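Biofilm growth-associated repressor (Xylella fastidiosa, PDB 3PQJ) represses its own operon by binding a palindromic AT-rich sequence that spans the -10 region of the blh promoter, blocking transcription. Local coordinates at residues F37-L42 with I75-T80; S63-T68 with L79-A84. One frame throughout, in Å; residues are numbered along the deposited sequence.

Contact 1: F37-L42 with I75-T80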
ATOM      1  N   PHE A  37     -18.641  -0.697 -11.454  1.00 40.47           N
ATOM      2  CA  PHE A  37     -18.534   0.251 -12.562  1.00 39.55           C
ATOM      3  C   PHE A  37     -18.130  -0.486 -13.835  1.00 43.23           C
ATOM      4  O   PHE A  37     -17.308  -1.410 -13.785  1.00 42.60           O
ATOM      5  CB  PHE A  37     -17.473   1.338 -12.264  1.00 40.90           C
ATOM      6  CG  PHE A  37     -17.815   2.318 -11.169  1.00 42.41           C
ATOM      7  CD1 PHE A  37     -18.459   3.515 -11.460  1.00 45.10           C
ATOM      8  CD2 PHE A  37     -17.447   2.067  -9.843  1.00 45.13           C
ATOM      9  CE1 PHE A  37     -18.768   4.429 -10.436  1.00 46.11           C
ATOM     10  CE2 PHE A  37     -17.772   2.972  -8.813  1.00 47.46           C
ATOM     11  CZ  PHE A  37     -18.418   4.152  -9.115  1.00 45.32           C
ATOM     12  N   SER A  38     -18.666  -0.036 -14.986  1.00 39.84           N
ATOM     13  CA  SER A  38     -18.307  -0.548 -16.310  1.00 39.73           C
ATOM     14  C   SER A  38     -16.936   0.007 -16.655  1.00 44.95           C
ATOM     15  O   SER A  38     -16.477   0.957 -16.006  1.00 45.01           O
ATOM     16  CB  SER A  38     -19.310  -0.071 -17.366  1.00 42.90           C
ATOM     17  OG  SER A  38     -19.204   1.314 -17.664  1.00 44.02           O
ATOM     18  N   VAL A  39     -16.308  -0.528 -17.712  1.00 41.70           N
ATOM     19  CA  VAL A  39     -15.015  -0.019 -18.185  1.00 41.46           C
ATOM     20  C   VAL A  39     -15.169   1.471 -18.616  1.00 46.65           C
ATOM     21  O   VAL A  39     -14.314   2.305 -18.291  1.00 47.08           O
ATOM     22  CB  VAL A  39     -14.422  -0.922 -19.300  1.00 45.25           C
ATOM     23  CG1 VAL A  39     -13.037  -0.454 -19.706  1.00 44.80           C
ATOM     24  CG2 VAL A  39     -14.369  -2.384 -18.854  1.00 45.38           C
ATOM     25  N   GLY A  40     -16.290   1.779 -19.283  1.00 42.38           N
ATOM     26  CA  GLY A  40     -16.660   3.120 -19.729  1.00 41.31           C
ATOM     27  C   GLY A  40     -16.831   4.086 -18.581  1.00 45.50           C
ATOM     28  O   GLY A  40     -16.284   5.182 -18.636  1.00 46.59           O
ATOM     29  N   GLU A  41     -17.557   3.677 -17.517  1.00 42.02           N
ATOM     30  CA  GLU A  41     -17.765   4.485 -16.298  1.00 41.92           C
ATOM     31  C   GLU A  41     -16.427   4.757 -15.581  1.00 44.93           C
ATOM     32  O   GLU A  41     -16.243   5.849 -15.054  1.00 44.84           O
ATOM     33  CB  GLU A  41     -18.692   3.762 -15.314  1.00 43.47           C
ATOM     34  CG  GLU A  41     -20.168   3.782 -15.652  1.00 55.58           C
ATOM     35  CD  GLU A  41     -20.997   3.009 -14.646  1.00 73.34           C
ATOM     36  OE1 GLU A  41     -21.192   1.792 -14.858  1.00 49.67           O
ATOM     37  OE2 GLU A  41     -21.385   3.597 -13.611  1.00 80.14           O
ATOM     38  N   LEU A  42     -15.508   3.760 -15.554  1.00 39.73           N
ATOM     39  CA  LEU A  42     -14.184   3.871 -14.929  1.00 38.72           C
ATOM     40  C   LEU A  42     -13.289   4.867 -15.658  1.00 43.06           C
ATOM     41  O   LEU A  42     -12.484   5.548 -15.023  1.00 42.01           O
ATOM     42  CB  LEU A  42     -13.483   2.498 -14.816  1.00 37.86           C
ATOM     43  CG  LEU A  42     -13.994   1.560 -13.722  1.00 40.56           C
ATOM     44  CD1 LEU A  42     -13.464   0.149 -13.930  1.00 39.76           C
ATOM     45  CD2 LEU A  42     -13.656   2.094 -12.325  1.00 40.53           C
ATOM     46  N   ILE A  75     -18.530  -4.945 -20.194  1.00 42.63           N
ATOM     47  CA  ILE A  75     -17.775  -5.548 -19.091  1.00 41.54           C
ATOM     48  C   ILE A  75     -17.876  -4.605 -17.867  1.00 45.13           C
ATOM     49  O   ILE A  75     -17.743  -3.389 -18.011  1.00 45.72           O
ATOM     50  CB  ILE A  75     -16.299  -5.881 -19.474  1.00 44.47           C
ATOM     51  CG1 ILE A  75     -16.229  -6.835 -20.701  1.00 45.19           C
ATOM     52  CG2 ILE A  75     -15.507  -6.468 -18.277  1.00 43.76           C
ATOM     53  CD1 ILE A  75     -14.815  -6.992 -21.405  1.00 50.21           C
ATOM     54  N   PHE A  76     -18.140  -5.177 -16.679  1.00 40.66           N
ATOM     55  CA  PHE A  76     -18.250  -4.465 -15.406  1.00 40.22           C
ATOM     56  C   PHE A  76     -17.212  -4.986 -14.451  1.00 42.91           C
ATOM     57  O   PHE A  76     -17.007  -6.201 -14.370  1.00 42.58           O
ATOM     58  CB  PHE A  76     -19.628  -4.692 -14.766  1.00 42.12           C
ATOM     59  CG  PHE A  76     -20.780  -4.104 -15.533  1.00 43.23           C
ATOM     60  CD1 PHE A  76     -21.274  -2.847 -15.213  1.00 45.49           C
ATOM     61  CD2 PHE A  76     -21.378  -4.813 -16.578  1.00 44.63           C
ATOM     62  CE1 PHE A  76     -22.326  -2.291 -15.941  1.00 46.49           C
ATOM     63  CE2 PHE A  76     -22.433  -4.258 -17.301  1.00 47.01           C
ATOM     64  CZ  PHE A  76     -22.905  -3.002 -16.975  1.00 45.16           C
ATOM     65  N   TYR A  77     -16.607  -4.080 -13.681  1.00 38.21           N
ATOM     66  CA  TYR A  77     -15.608  -4.436 -12.676  1.00 37.80           C
ATOM     67  C   TYR A  77     -16.141  -4.210 -11.268  1.00 39.85           C
ATOM     68  O   TYR A  77     -16.851  -3.232 -11.013  1.00 39.51           O
ATOM     69  CB  TYR A  77     -14.309  -3.667 -12.904  1.00 38.90           C
ATOM     70  CG  TYR A  77     -13.447  -4.271 -13.987  1.00 40.41           C
ATOM     71  CD1 TYR A  77     -12.423  -5.160 -13.673  1.00 42.42           C
ATOM     72  CD2 TYR A  77     -13.646  -3.950 -15.329  1.00 41.22           C
ATOM     73  CE1 TYR A  77     -11.610  -5.707 -14.666  1.00 43.66           C
ATOM     74  CE2 TYR A  77     -12.851  -4.507 -16.334  1.00 41.99           C
ATOM     75  CZ  TYR A  77     -11.829  -5.384 -15.997  1.00 50.79           C
ATOM     76  OH  TYR A  77     -11.032  -5.940 -16.974  1.00 53.03           O
ATOM     77  N   ARG A  78     -15.806  -5.130 -10.364  1.00 34.37           N
ATOM     78  CA  ARG A  78     -16.230  -5.105  -8.964  1.00 33.66           C
ATOM     79  C   ARG A  78     -15.044  -5.447  -8.085  1.00 36.37           C
ATOM     80  O   ARG A  78     -14.248  -6.297  -8.443  1.00 35.09           O
ATOM     81  CB  ARG A  78     -17.344  -6.144  -8.750  1.00 35.25           C
ATOM     82  CG  ARG A  78     -18.180  -5.953  -7.508  1.00 49.70           C
ATOM     83  CD  ARG A  78     -19.245  -7.024  -7.425  1.00 64.69           C
ATOM     84  NE  ARG A  78     -20.162  -6.794  -6.308  1.00 80.64           N
ATOM     85  CZ  ARG A  78     -21.272  -6.058  -6.381  1.00 98.29           C
ATOM     86  NH1 ARG A  78     -21.619  -5.477  -7.524  1.00 73.34           N
ATOM     87  NH2 ARG A  78     -22.044  -5.904  -5.314  1.00 96.25           N
ATOM     88  N   LEU A  79     -14.942  -4.813  -6.926  1.00 34.45           N
ATOM     89  CA  LEU A  79     -13.883  -5.104  -5.959  1.00 34.73           C
ATOM     90  C   LEU A  79     -14.355  -6.249  -5.053  1.00 39.16           C
ATOM     91  O   LEU A  79     -15.411  -6.145  -4.416  1.00 38.97           O
ATOM     92  CB  LEU A  79     -13.511  -3.838  -5.144  1.00 34.65           C
ATOM     93  CG  LEU A  79     -12.345  -3.933  -4.170  1.00 38.51           C
ATOM     94  CD1 LEU A  79     -11.031  -3.904  -4.913  1.00 39.19           C
ATOM     95  CD2 LEU A  79     -12.387  -2.809  -3.197  1.00 38.72           C
ATOM     96  N   THR A  80     -13.583  -7.339  -5.006  1.00 36.08           N
ATOM     97  CA  THR A  80     -13.966  -8.504  -4.211  1.00 36.29           C
ATOM     98  C   THR A  80     -13.160  -8.716  -2.942  1.00 40.03           C
ATOM     99  O   THR A  80     -13.656  -9.336  -2.004  1.00 38.95           O
ATOM    100  CB  THR A  80     -14.040  -9.754  -5.076  1.00 45.02           C
ATOM    101  OG1 THR A  80     -12.763  -9.987  -5.670  1.00 43.03           O
ATOM    102  CG2 THR A  80     -15.129  -9.660  -6.135  1.00 42.38           C
TER
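F37 and Y77 form an antiparallel hydrogen-bonded pair, the point where the two-residue strand 37-38 joins the edge of the β-wing hairpin in this ArsR-type winged helix-turn-helix domain. F37 N donates to Y77 O at 3.1 Å and Y77 N to F37 O at 2.8 Å. Two residues on, past the S38/F76 non-hydrogen-bonded pair, V39 N, in the first turn of helix 39-46, reaches I75 O at 3.2 Å. The Y77 side chain, followed outward, meets L42 first and then V39. Its CB lies 4.0 Å from L42 CD1, the two side chains crossing at about a right angle. CG stands anti to the carbonyl carbon (chi1 -80°), which carries the ring past V39; CD2 and then CE2 pass CG2 of V39, the methyl sitting at the ring edge, 3.6 Å from CE2. Beyond, OH is hydrogen-bonded to R61 of helix 52-63, while L57 of that helix packs against the side chains of Y77 and L42. On the other face of the sheet, F76 CE1 approaches S38 CB. S38 and E41 make a capping box: S38 OG accepts from E41 N at 2.9 Å, and S38 N donates to E41 OE1 from above the carboxylate plane.

Contact 2: S63-T68 with L79-A84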
ATOM      1  N   SER A  63      -4.218 -10.222  -9.877  1.00 36.41           N
ATOM      2  CA  SER A  63      -4.010 -10.135  -8.429  1.00 34.96           C
ATOM      3  C   SER A  63      -5.161 -10.818  -7.649  1.00 37.52           C
ATOM      4  O   SER A  63      -4.985 -11.200  -6.488  1.00 37.94           O
ATOM      5  CB  SER A  63      -3.878  -8.675  -8.000  1.00 38.80           C
ATOM      6  OG  SER A  63      -5.137  -8.047  -7.805  1.00 47.36           O
ATOM      7  N   GLY A  64      -6.330 -10.919  -8.277  1.00 32.36           N
ATOM      8  CA  GLY A  64      -7.507 -11.542  -7.684  1.00 32.27           C
ATOM      9  C   GLY A  64      -8.339 -10.671  -6.762  1.00 36.64           C
ATOM     10  O   GLY A  64      -9.189 -11.195  -6.050  1.00 36.06           O
ATOM     11  N   ILE A  65      -8.134  -9.347  -6.777  1.00 34.01           N
ATOM     12  CA  ILE A  65      -8.874  -8.405  -5.929  1.00 33.95           C
ATOM     13  C   ILE A  65     -10.127  -7.807  -6.630  1.00 39.59           C
ATOM     14  O   ILE A  65     -10.976  -7.193  -5.974  1.00 39.90           O
ATOM     15  CB  ILE A  65      -7.954  -7.321  -5.253  1.00 36.55           C
ATOM     16  CG1 ILE A  65      -7.643  -6.120  -6.173  1.00 36.29           C
ATOM     17  CG2 ILE A  65      -6.696  -7.932  -4.607  1.00 36.10           C
ATOM     18  CD1 ILE A  65      -6.938  -4.923  -5.464  1.00 39.40           C
ATOM     19  N   VAL A  66     -10.204  -7.935  -7.962  1.00 36.65           N
ATOM     20  CA  VAL A  66     -11.342  -7.464  -8.741  1.00 37.24           C
ATOM     21  C   VAL A  66     -11.892  -8.626  -9.560  1.00 42.06           C
ATOM     22  O   VAL A  66     -11.126  -9.509  -9.954  1.00 43.91           O
ATOM     23  CB  VAL A  66     -11.077  -6.214  -9.641  1.00 41.22           C
ATOM     24  CG1 VAL A  66     -10.395  -5.070  -8.881  1.00 40.49           C
ATOM     25  CG2 VAL A  66     -10.322  -6.574 -10.921  1.00 41.34           C
ATOM     26  N   GLU A  67     -13.204  -8.621  -9.828  1.00 36.03           N
ATOM     27  CA  GLU A  67     -13.857  -9.612 -10.675  1.00 34.40           C
ATOM     28  C   GLU A  67     -14.587  -8.896 -11.812  1.00 34.92           C
ATOM     29  O   GLU A  67     -14.840  -7.697 -11.720  1.00 33.05           O
ATOM     30  CB  GLU A  67     -14.797 -10.537  -9.864  1.00 35.44           C
ATOM     31  CG  GLU A  67     -16.201 -10.000  -9.667  1.00 38.50           C
ATOM     32  CD  GLU A  67     -17.063 -10.831  -8.750  1.00 53.55           C
ATOM     33  OE1 GLU A  67     -16.696 -12.002  -8.492  1.00 50.99           O
ATOM     34  OE2 GLU A  67     -18.077 -10.295  -8.246  1.00 53.33           O
ATOM     35  N   THR A  68     -14.909  -9.633 -12.876  1.00 31.56           N
ATOM     36  CA  THR A  68     -15.625  -9.102 -14.025  1.00 31.68           C
ATOM     37  C   THR A  68     -17.019  -9.688 -14.144  1.00 36.02           C
ATOM     38  O   THR A  68     -17.243 -10.839 -13.785  1.00 33.10           O
ATOM     39  CB  THR A  68     -14.845  -9.324 -15.309  1.00 36.79           C
ATOM     40  OG1 THR A  68     -14.387 -10.681 -15.342  1.00 41.11           O
ATOM     41  CG2 THR A  68     -13.696  -8.374 -15.448  1.00 34.09           C
ATOM     42  N   LEU A  79     -14.942  -4.813  -6.926  1.00 34.45           N
ATOM     43  CA  LEU A  79     -13.883  -5.104  -5.959  1.00 34.73           C
ATOM     44  C   LEU A  79     -14.355  -6.249  -5.053  1.00 39.16           C
ATOM     45  O   LEU A  79     -15.411  -6.145  -4.416  1.00 38.97           O
ATOM     46  CB  LEU A  79     -13.511  -3.838  -5.144  1.00 34.65           C
ATOM     47  CG  LEU A  79     -12.345  -3.933  -4.170  1.00 38.51           C
ATOM     48  CD1 LEU A  79     -11.031  -3.904  -4.913  1.00 39.19           C
ATOM     49  CD2 LEU A  79     -12.387  -2.809  -3.197  1.00 38.72           C
ATOM     50  N   THR A  80     -13.583  -7.339  -5.006  1.00 36.08           N
ATOM     51  CA  THR A  80     -13.966  -8.504  -4.211  1.00 36.29           C
ATOM     52  C   THR A  80     -13.160  -8.716  -2.942  1.00 40.03           C
ATOM     53  O   THR A  80     -13.656  -9.336  -2.004  1.00 38.95           O
ATOM     54  CB  THR A  80     -14.040  -9.754  -5.076  1.00 45.02           C
ATOM     55  OG1 THR A  80     -12.763  -9.987  -5.670  1.00 43.03           O
ATOM     56  CG2 THR A  80     -15.129  -9.660  -6.135  1.00 42.38           C
ATOM     57  N   GLU A  81     -11.907  -8.236  -2.921  1.00 36.38           N
ATOM     58  CA  GLU A  81     -11.058  -8.404  -1.756  1.00 34.40           C
ATOM     59  C   GLU A  81     -11.413  -7.334  -0.733  1.00 36.84           C
ATOM     60  O   GLU A  81     -11.124  -6.148  -0.943  1.00 35.26           O
ATOM     61  CB  GLU A  81      -9.563  -8.379  -2.145  1.00 35.45           C
ATOM     62  CG  GLU A  81      -8.578  -8.646  -1.017  1.00 41.99           C
ATOM     63  CD  GLU A  81      -8.894  -9.858  -0.156  1.00 63.87           C
ATOM     64  OE1 GLU A  81      -8.618 -10.997  -0.591  1.00 70.37           O
ATOM     65  OE2 GLU A  81      -9.437  -9.666   0.954  1.00 49.32           O
ATOM     66  N   ALA A  82     -12.058  -7.768   0.382  1.00 33.28           N
ATOM     67  CA  ALA A  82     -12.445  -6.902   1.497  1.00 32.80           C
ATOM     68  C   ALA A  82     -11.242  -6.220   2.138  1.00 35.86           C
ATOM     69  O   ALA A  82     -11.374  -5.084   2.597  1.00 36.01           O
ATOM     70  CB  ALA A  82     -13.225  -7.683   2.540  1.00 33.30           C
ATOM     71  N   LYS A  83     -10.071  -6.897   2.138  1.00 31.80           N
ATOM     72  CA  LYS A  83      -8.804  -6.360   2.666  1.00 31.73           C
ATOM     73  C   LYS A  83      -8.352  -5.110   1.913  1.00 35.29           C
ATOM     74  O   LYS A  83      -7.872  -4.172   2.545  1.00 36.15           O
ATOM     75  CB  LYS A  83      -7.697  -7.424   2.682  1.00 33.27           C
ATOM     76  CG  LYS A  83      -7.906  -8.491   3.748  1.00 35.37           C
ATOM     77  CD  LYS A  83      -6.713  -9.421   3.819  1.00 43.92           C
ATOM     78  CE  LYS A  83      -7.086 -10.885   3.935  1.00 51.72           C
ATOM     79  NZ  LYS A  83      -7.633 -11.216   5.278  1.00 65.31           N
ATOM     80  N   ALA A  84      -8.559  -5.081   0.579  1.00 29.90           N
ATOM     81  CA  ALA A  84      -8.237  -3.947  -0.280  1.00 28.99           C
ATOM     82  C   ALA A  84      -9.158  -2.755   0.043  1.00 34.26           C
ATOM     83  O   ALA A  84      -8.686  -1.622   0.125  1.00 35.62           O
ATOM     84  CB  ALA A  84      -8.361  -4.344  -1.745  1.00 29.17           C
TER
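I65 and E81 lie across each other at about a right angle, their CB atoms 3.7 Å apart, with E81 CB also against I65 CG2. CG1 of I65 is wedged between its backbone N and carbonyl carbon (chi1 83°), and CD1 at its end meets A84 CB at 4.0 Å, in the first turn of helix 82-95. Beyond CB the E81 chain leads away from I65, bending at chi2 (48°) to bring OE2 to K83 N at 3.1 Å through the anti lone pair, an N-cap bond for the same helix. This is where the winged helix domain passes from its wing into the C-terminal helix. G64 closes helix 52-63 with a Schellman motif, and strand 66-70 starts beside the end of strand 75-79, V66 and L79 forming an antiparallel non-hydrogen-bonded pair. Their side chains also cross nearly perpendicularly, V66 CG1 being 4.2 Å from L79 CD1. I65 O takes bonds from T80 and E81, just past strand 75-79: T80 N donates at 2.8 Å, and T80 OG1 and E81 N add weak bonds. The other branch of T80, CG2, lies across the extended E67 side chain, touching it from CB to the carboxylate, with CD at 3.5 Å.

Overall arrangement
The centres of contacts 1 and 2 lie about 12 Å apart, and both use the three-stranded antiparallel sheet, ordered 37-38, 75-79, 66-70. Strand 75-79 is central: contact 1 joins it to strand 37-38, contact 2 joins its far end to the start of strand 66-70. Along the chain come 37-42, 63-68, then 75-80 and 79-84, which share L79 and T80. The two contacts touch through a probable hydrogen bond from E67 N to R78 O and packing of the Y77 ring on V66 and T68. The first half of strand 75-79 is tied to the start of the predicted DNA-binding helix-turn-helix, while its last residues lead into helix 82-95, where K83 packs on F95 of the second subunit.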